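Local atomic coordinates of transcriptional regulator (Enterococcus faecalis, PDB entry 3QFI), a protein that is of unknown precise function but belongs to the LytR-CpsA-Psr family and is named a transcriptional regulator. Residues T58-D63 with E230-Y235; E97-P102 with T257-Q262. One frame throughout, in Å; residues are numbered along the deposited sequence.

Contact 1: residues T58-D63 with E230-Y235; sequences TMISLD and EQLQGY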
loop_
_atom_site.group_PDB
_atom_site.type_symbol
_atom_site.label_atom_id
_atom_site.label_comp_id
_atom_site.label_asym_id
_atom_site.label_seq_id
_atom_site.Cartn_x
_atom_site.Cartn_y
_atom_site.Cartn_z
ATOM N N THR A 58 -2.247 9.085 4.577
ATOM C CA THR A 58 -3.309 8.339 3.931
ATOM C C THR A 58 -2.754 7.091 3.258
ATOM O O THR A 58 -1.921 7.174 2.346
ATOM C CB THR A 58 -3.981 9.221 2.878
ATOM O OG1 THR A 58 -4.146 10.543 3.405
ATOM C CG2 THR A 58 -5.328 8.670 2.489
ATOM N N MET A 59 -3.217 5.938 3.735
ATOM C CA MET A 59 -2.819 4.638 3.210
ATOM C C MET A 59 -3.773 4.313 2.078
ATOM O O MET A 59 -4.923 4.749 2.071
ATOM C CB MET A 59 -2.922 3.564 4.294
ATOM C CG MET A 59 -1.993 3.776 5.482
ATOM S SD MET A 59 -2.233 2.498 6.760
ATOM C CE MET A 59 -0.631 1.713 6.761
ATOM N N ILE A 60 -3.293 3.535 1.123
ATOM C CA ILE A 60 -4.103 3.194 -0.024
ATOM C C ILE A 60 -3.746 1.798 -0.495
ATOM O O ILE A 60 -2.659 1.559 -1.002
ATOM C CB ILE A 60 -3.871 4.227 -1.178
ATOM C CG1 ILE A 60 -5.163 4.955 -1.517
ATOM C CG2 ILE A 60 -3.378 3.536 -2.425
ATOM C CD1 ILE A 60 -6.230 4.071 -2.122
ATOM N N SER A 61 -4.665 0.870 -0.291
ATOM C CA SER A 61 -4.474 -0.498 -0.720
ATOM C C SER A 61 -4.820 -0.571 -2.198
ATOM O O SER A 61 -5.824 0.012 -2.631
ATOM C CB SER A 61 -5.426 -1.423 0.026
ATOM O OG SER A 61 -5.118 -1.504 1.404
ATOM N N LEU A 62 -4.001 -1.271 -2.974
ATOM C CA LEU A 62 -4.288 -1.447 -4.397
ATOM C C LEU A 62 -4.576 -2.928 -4.649
ATOM O O LEU A 62 -3.714 -3.781 -4.437
ATOM C CB LEU A 62 -3.099 -0.996 -5.249
ATOM C CG LEU A 62 -2.825 0.509 -5.174
ATOM C CD1 LEU A 62 -1.457 0.831 -5.729
ATOM C CD2 LEU A 62 -3.912 1.243 -5.936
ATOM N N ASP A 63 -5.793 -3.230 -5.083
ATOM C CA ASP A 63 -6.179 -4.609 -5.376
ATOM C C ASP A 63 -5.357 -5.099 -6.569
ATOM O O ASP A 63 -5.133 -4.350 -7.514
ATOM C CB ASP A 63 -7.673 -4.688 -5.707
ATOM C CG ASP A 63 -8.164 -6.118 -5.867
ATOM O OD1 ASP A 63 -7.686 -6.841 -6.773
ATOM O OD2 ASP A 63 -9.045 -6.524 -5.082
ATOM N N GLU A 230 -8.142 4.983 2.426
ATOM C CA GLU A 230 -8.855 5.311 1.198
ATOM C C GLU A 230 -9.085 4.047 0.393
ATOM O O GLU A 230 -8.143 3.294 0.128
ATOM C CB GLU A 230 -8.052 6.298 0.354
ATOM C CG GLU A 230 -8.218 7.742 0.760
ATOM C CD GLU A 230 -8.934 8.569 -0.296
ATOM O OE1 GLU A 230 -9.236 9.751 -0.024
ATOM O OE2 GLU A 230 -9.195 8.041 -1.398
ATOM N N GLN A 231 -10.335 3.805 0.011
ATOM C CA GLN A 231 -10.667 2.623 -0.774
ATOM C C GLN A 231 -10.966 3.000 -2.224
ATOM O O GLN A 231 -11.562 4.046 -2.505
ATOM C CB GLN A 231 -11.882 1.894 -0.173
ATOM C CG GLN A 231 -13.183 2.712 -0.137
ATOM C CD GLN A 231 -14.445 1.847 -0.076
ATOM O OE1 GLN A 231 -14.783 1.144 -1.035
ATOM N NE2 GLN A 231 -15.143 1.894 1.059
ATOM N N LEU A 232 -10.537 2.144 -3.144
ATOM C CA LEU A 232 -10.777 2.370 -4.560
ATOM C C LEU A 232 -12.020 1.598 -4.969
ATOM O O LEU A 232 -12.054 0.367 -4.901
ATOM C CB LEU A 232 -9.568 1.925 -5.399
ATOM C CG LEU A 232 -8.435 2.946 -5.544
ATOM C CD1 LEU A 232 -7.255 2.314 -6.245
ATOM C CD2 LEU A 232 -8.934 4.164 -6.323
ATOM N N GLN A 233 -13.046 2.342 -5.369
ATOM C CA GLN A 233 -14.311 1.764 -5.800
ATOM C C GLN A 233 -14.159 1.203 -7.207
ATOM O O GLN A 233 -13.629 1.874 -8.096
ATOM C CB GLN A 233 -15.404 2.837 -5.786
ATOM C CG GLN A 233 -15.757 3.354 -4.394
ATOM C CD GLN A 233 -16.595 4.616 -4.440
ATOM O OE1 GLN A 233 -17.570 4.697 -5.186
ATOM N NE2 GLN A 233 -16.222 5.605 -3.636
ATOM N N GLY A 234 -14.622 -0.031 -7.394
ATOM C CA GLY A 234 -14.541 -0.686 -8.688
ATOM C C GLY A 234 -15.714 -1.623 -8.934
ATOM O O GLY A 234 -16.685 -1.641 -8.172
ATOM N N TYR A 235 -15.630 -2.405 -10.003
ATOM C CA TYR A 235 -16.689 -3.348 -10.342
ATOM C C TYR A 235 -16.067 -4.676 -10.737
ATOM O O TYR A 235 -14.911 -4.728 -11.166
ATOM C CB TYR A 235 -17.514 -2.821 -11.518
ATOM C CG TYR A 235 -18.182 -1.492 -11.272
ATOM C CD1 TYR A 235 -19.278 -1.385 -10.409
ATOM C CD2 TYR A 235 -17.716 -0.334 -11.906
ATOM C CE1 TYR A 235 -19.899 -0.157 -10.182
ATOM C CE2 TYR A 235 -18.324 0.900 -11.692
ATOM C CZ TYR A 235 -19.419 0.982 -10.821
ATOM O OH TYR A 235 -20.005 2.210 -10.590
#
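The segments 58-63 and 230-235 meet at one border of the mixed six-stranded sheet, where strand 227-230 runs parallel to strand 56-62 as one of its two outermost strands. The pairing is brief: a backbone hydrogen bond joins M59 to D228, and beyond E230 the two chains spread, the CA atoms of I60 and E230 being 5.3 Å apart and those of L62 and L232 7.5 Å. At T58 the methyl group does the touching. CG2 stands anti to the backbone N and meets CG of E230 at 3.5 Å, the two side chains crossing obliquely, while Q262 of helix 249-262 also packs on T58. M59 directs the end of its side chain away from 230-235, toward R174 and V177 of helix 166-184, and so belongs to the other face of the sheet. I60 shares the face of E230. Its CG1 lies 3.7 Å from CB of E230, and its terminal CD1 extends over the E230 carbonyl to within 4.2 Å of CG of L232. The glutamate chain, bent at chi2 (-113°), leads its carboxylate away from I60 and packs against T255 and T258 of helix 249-262. S61 again serves the far side, its OG hydrogen-bonded to R174 NH1, so that helix 166-184 covers the face bearing M59 and S61. L62 bridges the widening between the chains with its branch. CB starts out away from L232, and CG sits beside the backbone N (chi1 -66°), a turn that brings one methyl back across the divide. L232 supplies the matching methyl from a CB directed at the strand. The two leucines cross obliquely, CD2 of L62 against CD1 of L232 at 3.5 Å.

Contact 2: residues E97-P102 with T257-Q262; sequences ELLDIP and TTLRKQ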
loop_
_atom_site.group_PDB
_atom_site.type_symbol
_atom_site.label_atom_id
_atom_site.label_comp_id
_atom_site.label_asym_id
_atom_site.label_seq_id
_atom_site.Cartn_x
_atom_site.Cartn_y
_atom_site.Cartn_z
ATOM N N GLU A 97 0.736 6.290 -12.692
ATOM C CA GLU A 97 -0.234 6.651 -13.724
ATOM C C GLU A 97 -1.650 6.386 -13.210
ATOM O O GLU A 97 -2.576 7.130 -13.509
ATOM C CB GLU A 97 0.003 5.843 -15.011
ATOM C CG GLU A 97 1.103 6.376 -15.939
ATOM C CD GLU A 97 0.798 7.765 -16.516
ATOM O OE1 GLU A 97 0.927 8.772 -15.778
ATOM O OE2 GLU A 97 0.427 7.849 -17.712
ATOM N N LEU A 98 -1.809 5.322 -12.434
ATOM C CA LEU A 98 -3.104 4.955 -11.881
ATOM C C LEU A 98 -3.621 6.005 -10.900
ATOM O O LEU A 98 -4.754 6.443 -10.999
ATOM C CB LEU A 98 -3.013 3.591 -11.172
ATOM C CG LEU A 98 -4.263 3.089 -10.426
ATOM C CD1 LEU A 98 -5.448 3.039 -11.378
ATOM C CD2 LEU A 98 -4.001 1.711 -9.857
ATOM N N LEU A 99 -2.779 6.416 -9.965
ATOM C CA LEU A 99 -3.177 7.393 -8.965
ATOM C C LEU A 99 -2.910 8.825 -9.402
ATOM O O LEU A 99 -3.218 9.772 -8.688
ATOM C CB LEU A 99 -2.437 7.121 -7.658
ATOM C CG LEU A 99 -2.559 5.680 -7.178
ATOM C CD1 LEU A 99 -1.708 5.498 -5.931
ATOM C CD2 LEU A 99 -4.022 5.338 -6.903
ATOM N N ASP A 100 -2.330 8.973 -10.580
ATOM C CA ASP A 100 -1.993 10.279 -11.110
ATOM C C ASP A 100 -1.239 11.100 -10.081
ATOM O O ASP A 100 -1.536 12.278 -9.875
ATOM C CB ASP A 100 -3.234 11.052 -11.559
ATOM C CG ASP A 100 -2.872 12.332 -12.308
ATOM O OD1 ASP A 100 -2.031 12.262 -13.231
ATOM O OD2 ASP A 100 -3.423 13.399 -11.976
ATOM N N ILE A 101 -0.271 10.468 -9.428
ATOM C CA ILE A 101 0.547 11.153 -8.443
ATOM C C ILE A 101 1.986 10.716 -8.552
ATOM O O ILE A 101 2.303 9.714 -9.167
ATOM C CB ILE A 101 0.105 10.882 -6.964
ATOM C CG1 ILE A 101 0.142 9.383 -6.663
ATOM C CG2 ILE A 101 -1.284 11.453 -6.708
ATOM C CD1 ILE A 101 0.047 9.082 -5.178
ATOM N N PRO A 102 2.895 11.497 -7.980
ATOM C CA PRO A 102 4.286 11.058 -8.075
ATOM C C PRO A 102 4.583 10.135 -6.879
ATOM O O PRO A 102 4.063 10.344 -5.779
ATOM C CB PRO A 102 5.066 12.371 -8.017
ATOM C CG PRO A 102 4.234 13.194 -7.073
ATOM C CD PRO A 102 2.810 12.906 -7.553
ATOM N N THR A 257 -7.668 13.165 -6.971
ATOM C CA THR A 257 -7.627 14.549 -6.550
ATOM C C THR A 257 -7.298 14.594 -5.067
ATOM O O THR A 257 -6.496 15.415 -4.635
ATOM C CB THR A 257 -8.965 15.240 -6.839
ATOM O OG1 THR A 257 -9.220 15.178 -8.250
ATOM C CG2 THR A 257 -8.917 16.685 -6.410
ATOM N N THR A 258 -7.896 13.694 -4.295
ATOM C CA THR A 258 -7.628 13.644 -2.863
ATOM C C THR A 258 -6.134 13.468 -2.594
ATOM O O THR A 258 -5.518 14.278 -1.907
ATOM C CB THR A 258 -8.337 12.476 -2.202
ATOM O OG1 THR A 258 -9.747 12.616 -2.387
ATOM C CG2 THR A 258 -8.009 12.432 -0.722
ATOM N N LEU A 259 -5.561 12.395 -3.127
ATOM C CA LEU A 259 -4.156 12.134 -2.921
ATOM C C LEU A 259 -3.337 13.303 -3.424
ATOM O O LEU A 259 -2.448 13.791 -2.720
ATOM C CB LEU A 259 -3.753 10.842 -3.619
ATOM C CG LEU A 259 -4.561 9.667 -3.070
ATOM C CD1 LEU A 259 -4.037 8.366 -3.653
ATOM C CD2 LEU A 259 -4.472 9.644 -1.543
ATOM N N ARG A 260 -3.648 13.771 -4.626
ATOM C CA ARG A 260 -2.929 14.901 -5.177
ATOM C C ARG A 260 -2.919 16.086 -4.189
ATOM O O ARG A 260 -1.893 16.754 -4.045
ATOM C CB ARG A 260 -3.549 15.333 -6.506
ATOM C CG ARG A 260 -3.286 14.401 -7.672
ATOM C CD ARG A 260 -3.888 14.975 -8.952
ATOM N NE ARG A 260 -3.106 16.097 -9.449
ATOM C CZ ARG A 260 -1.876 15.965 -9.927
ATOM N NH1 ARG A 260 -1.312 14.759 -9.976
ATOM N NH2 ARG A 260 -1.194 17.036 -10.327
ATOM N N LYS A 261 -4.030 16.357 -3.502
ATOM C CA LYS A 261 -4.025 17.483 -2.561
ATOM C C LYS A 261 -3.186 17.169 -1.314
ATOM O O LYS A 261 -2.567 18.060 -0.726
ATOM C CB LYS A 261 -5.456 17.896 -2.169
ATOM C CG LYS A 261 -6.235 18.600 -3.287
ATOM C CD LYS A 261 -7.602 19.087 -2.808
ATOM C CE LYS A 261 -8.402 19.796 -3.916
ATOM N NZ LYS A 261 -9.673 20.419 -3.396
ATOM N N GLN A 262 -3.174 15.903 -0.916
ATOM C CA GLN A 262 -2.372 15.459 0.215
ATOM C C GLN A 262 -0.907 15.828 -0.052
ATOM O O GLN A 262 -0.138 16.078 0.876
ATOM C CB GLN A 262 -2.474 13.935 0.378
ATOM C CG GLN A 262 -3.714 13.463 1.103
ATOM C CD GLN A 262 -3.895 14.193 2.414
ATOM O OE1 GLN A 262 -4.619 15.190 2.492
ATOM N NE2 GLN A 262 -3.209 13.721 3.451
#
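At the edge of the R260 guanidinium, close to its plane, lies the carbonyl of D100; the D100 carboxylate is displaced from that plane, and the two flat groups are tilted by 27°. NH1 of R260 donates to D100 O at 2.5 Å, in the carbonyl plane but bent at the hydrogen (131°). OD2 of D100, 3.2 Å from R260 NH1, completes a salt bridge; it sits well off the guanidinium plane, so the attraction is electrostatic and lacks the direction of a hydrogen bond. A bend at chi3 swings the guanidinium over to D100, with NE hydrogen-bonded to K266 O. OD2 is also hydrogen-bonded to H268 ND1, and E271 close to OD1 would tend to raise the pKa of D100, against the opposite pull of R260 and H268. The contact joins the C-terminal exit of helix 80-98, where D100 takes a positive phi (50°), to the last turns of helix 249-262. Beneath the polar pair, I101 slides antiparallel to R260, its CG2 meeting CG of R260 at 3.7 Å. The same methyl reaches CB of L259 at 4.0 Å. Deeper toward the sheet, where V47 of strand 44-51 packs on L99, CD1 of L99 lies 4.3 Å from CD1 of L259.

Contacts 1 and 2 lie with their centres about 12 Å apart and meet on one face of the mixed sheet. Their segments alternate along the chain: 58-63, 97-102, 230-235, then 257-262. Each joins segments far apart in sequence, separated at their closest ends by 167 residues in contact 1 and 155 in contact 2. Contact 1 lies where strand 227-230, at one border of the sheet, leaves strand 56-62, and contact 2 packs helix 249-262 on the exit of helix 80-98. I60 CG1 lies 4.2 Å from L259 CD1 and L62 CD2 3.9 Å from L98 CD2, so one apolar layer between strand 56-62 and the two helices runs through both.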